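Local coordinates for protein putative phosphosugar isomerase (Silicibacter pomeroyi DSS-3, PDB 3FJ1) that probably binds phosphorylated sugars through two SIS domains and may act as a sugar isomerase or aminotransferase, though its exact reaction is not established, at residues G52-H56 against N221-K226. Coordinates in Å, arbitrary orientation, origin at the centre of the assembly. Residue numbers count along the deposited sequence, not the author numbering.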
ATOM      1  N   GLY A  52       9.091   4.525  -2.640  1.00 10.51           N
ATOM      2  CA  GLY A  52       8.805   5.957  -2.585  1.00 10.02           C
ATOM      3  C   GLY A  52       7.797   6.433  -3.608  1.00  9.60           C
ATOM      4  O   GLY A  52       6.797   5.773  -3.879  1.00  9.41           O
ATOM      5  N   SER A  53       8.051   7.606  -4.170  1.00  9.65           N
ATOM      6  CA  SER A  53       7.158   8.187  -5.151  1.00  9.26           C
ATOM      7  C   SER A  53       7.014   7.288  -6.382  1.00  8.62           C
ATOM      8  O   SER A  53       5.941   7.248  -6.996  1.00  8.51           O
ATOM      9  CB  SER A  53       7.671   9.576  -5.541  1.00  9.35           C
ATOM     10  OG  SER A  53       6.814  10.217  -6.457  1.00  9.07           O
ATOM     11  N   SER A  54       8.088   6.587  -6.753  1.00  8.66           N
ATOM     12  CA  SER A  54       8.044   5.622  -7.864  1.00  9.44           C
ATOM     13  C   SER A  54       6.998   4.545  -7.646  1.00  8.56           C
ATOM     14  O   SER A  54       6.414   4.061  -8.602  1.00  9.92           O
ATOM     15  CB  SER A  54       9.404   4.999  -8.166  1.00  9.38           C
ATOM     16  OG  SER A  54      10.310   5.960  -8.677  1.00  8.69           O
ATOM     17  N   ASP A  55       6.717   4.178  -6.406  1.00  8.51           N
ATOM     18  CA  ASP A  55       5.667   3.185  -6.165  1.00  9.05           C
ATOM     19  C   ASP A  55       4.246   3.740  -6.401  1.00  8.38           C
ATOM     20  O   ASP A  55       3.348   2.996  -6.725  1.00  7.67           O
ATOM     21  CB  ASP A  55       5.813   2.571  -4.779  1.00  9.62           C
ATOM     22  CG  ASP A  55       5.322   1.136  -4.718  1.00 10.96           C
ATOM     23  OD1 ASP A  55       5.108   0.486  -5.769  1.00 11.52           O
ATOM     24  OD2 ASP A  55       5.173   0.654  -3.585  1.00 12.43           O
ATOM     25  N   HIS A  56       4.061   5.057  -6.245  1.00  8.52           N
ATOM     26  CA  HIS A  56       2.778   5.707  -6.560  1.00  8.41           C
ATOM     27  C   HIS A  56       2.597   5.703  -8.083  1.00  7.83           C
ATOM     28  O   HIS A  56       1.484   5.532  -8.591  1.00  8.90           O
ATOM     29  CB  HIS A  56       2.689   7.101  -5.958  1.00  8.27           C
ATOM     30  CG  HIS A  56       2.854   7.104  -4.463  1.00  9.15           C
ATOM     31  ND1 HIS A  56       2.289   6.131  -3.659  1.00  8.99           N
ATOM     32  CD2 HIS A  56       3.478   7.969  -3.627  1.00  9.34           C
ATOM     33  CE1 HIS A  56       2.610   6.372  -2.400  1.00 10.19           C
ATOM     34  NE2 HIS A  56       3.284   7.509  -2.346  1.00  9.39           N
ATOM     35  N   ASN A 221      -2.258   9.589  -3.319  1.00  9.15           N
ATOM     36  CA  ASN A 221      -1.166   9.073  -2.468  1.00  9.03           C
ATOM     37  C   ASN A 221       0.098   9.924  -2.680  1.00  8.90           C
ATOM     38  O   ASN A 221       0.801  10.296  -1.751  1.00 10.29           O
ATOM     39  CB  ASN A 221      -0.839   7.605  -2.829  1.00  8.83           C
ATOM     40  CG  ASN A 221      -1.916   6.630  -2.402  1.00  9.49           C
ATOM     41  OD1 ASN A 221      -2.859   7.002  -1.695  1.00  9.11           O
ATOM     42  ND2 ASN A 221      -1.788   5.384  -2.824  1.00  8.93           N
ATOM     43  N   GLU A 222       0.388  10.208  -3.939  1.00  9.13           N
ATOM     44  CA  GLU A 222       1.562  11.038  -4.319  1.00  8.85           C
ATOM     45  C   GLU A 222       1.445  12.435  -3.718  1.00  8.88           C
ATOM     46  O   GLU A 222       2.422  12.983  -3.212  1.00  9.49           O
ATOM     47  CB  GLU A 222       1.657  11.110  -5.860  1.00  8.73           C
ATOM     48  CG  GLU A 222       2.615  12.167  -6.499  1.00  8.59           C
ATOM     49  CD  GLU A 222       4.103  11.989  -6.204  1.00 10.31           C
ATOM     50  OE1 GLU A 222       4.479  10.988  -5.577  1.00 10.24           O
ATOM     51  OE2 GLU A 222       4.913  12.890  -6.607  1.00  9.70           O
ATOM     52  N   ALA A 223       0.242  12.993  -3.779  1.00  8.47           N
ATOM     53  CA  ALA A 223      -0.029  14.339  -3.263  1.00  8.54           C
ATOM     54  C   ALA A 223       0.270  14.424  -1.752  1.00  8.71           C
ATOM     55  O   ALA A 223       0.973  15.343  -1.300  1.00  9.36           O
ATOM     56  CB  ALA A 223      -1.467  14.734  -3.567  1.00  7.44           C
ATOM     57  N   ALA A 224      -0.226  13.456  -0.980  1.00  9.07           N
ATOM     58  CA  ALA A 224       0.057  13.432   0.459  1.00  9.47           C
ATOM     59  C   ALA A 224       1.576  13.313   0.718  1.00  9.44           C
ATOM     60  O   ALA A 224       2.113  14.025   1.561  1.00  9.65           O
ATOM     61  CB  ALA A 224      -0.724  12.353   1.188  1.00  9.86           C
ATOM     62  N   LEU A 225       2.258  12.459  -0.040  1.00  8.51           N
ATOM     63  CA  LEU A 225       3.696  12.291   0.106  1.00  9.22           C
ATOM     64  C   LEU A 225       4.435  13.614  -0.102  1.00  8.37           C
ATOM     65  O   LEU A 225       5.205  14.058   0.765  1.00  8.91           O
ATOM     66  CB  LEU A 225       4.225  11.244  -0.878  1.00  9.48           C
ATOM     67  CG  LEU A 225       5.751  11.088  -0.940  1.00  9.87           C
ATOM     68  CD1 LEU A 225       6.294  10.772   0.466  1.00 10.04           C
ATOM     69  CD2 LEU A 225       6.190  10.042  -1.959  1.00  9.72           C
ATOM     70  N   LYS A 226       4.178  14.250  -1.240  1.00  9.18           N
ATOM     71  CA  LYS A 226       4.918  15.445  -1.600  1.00  8.58           C
ATOM     72  C   LYS A 226       4.573  16.668  -0.728  1.00  9.47           C
ATOM     73  O   LYS A 226       5.437  17.539  -0.499  1.00  9.39           O
ATOM     74  CB  LYS A 226       4.825  15.738  -3.093  1.00  8.38           C
ATOM     75  CG  LYS A 226       5.400  14.596  -3.961  1.00  7.99           C
ATOM     76  CD  LYS A 226       6.876  14.259  -3.654  1.00  9.28           C
ATOM     77  CE  LYS A 226       7.417  13.046  -4.501  1.00  9.13           C
ATOM     78  NZ  LYS A 226       7.422  13.208  -5.977  1.00  8.42           N
TER
HETATM   79  O   HOH W   1       0.499   4.098  -3.995  1.00  8.08           O
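A serine hydroxyl can donate one hydrogen bond while accepting another, and so can bridge an acid and a base; the contact of G52-H56 with N221-K226 illustrates this. Its polar part centres on S53, whose OG donates to E222 OE1 at 2.6 Å and accepts from K226 NZ at 3.1 Å. E222 and K226, one helical turn apart, are also joined by a salt bridge (OE2 to NZ, 2.6 Å), so S53 OG bonds to both members of an ion pair within the helix. Y317 OH also bonds E222 OE2, and K226 NZ reaches A151 O.

Packing centres on the H56 ring. N221 CB sits over one face in a CH-pi contact, 3.8 Å from the ring centroid, and E222 N lies over the same face; L225 CD2 meets the ring edge at H56 CD2 (3.8 Å) and touches S53 CB at 3.9 Å.

A single water completes the join, 2.7 Å from H56 ND1 and accepting from N221 ND2 at 2.9 Å; N221 OD1 is held by S237.

Helices 53-69 and 217-231 each follow the first strand, 45-49 and 208-212, of a five-stranded parallel sheet ordered 2-1-3-4-5, so the contact links equivalent elements of two tandem SIS domains, the double-SIS architecture of GlmS-like isomerase domains.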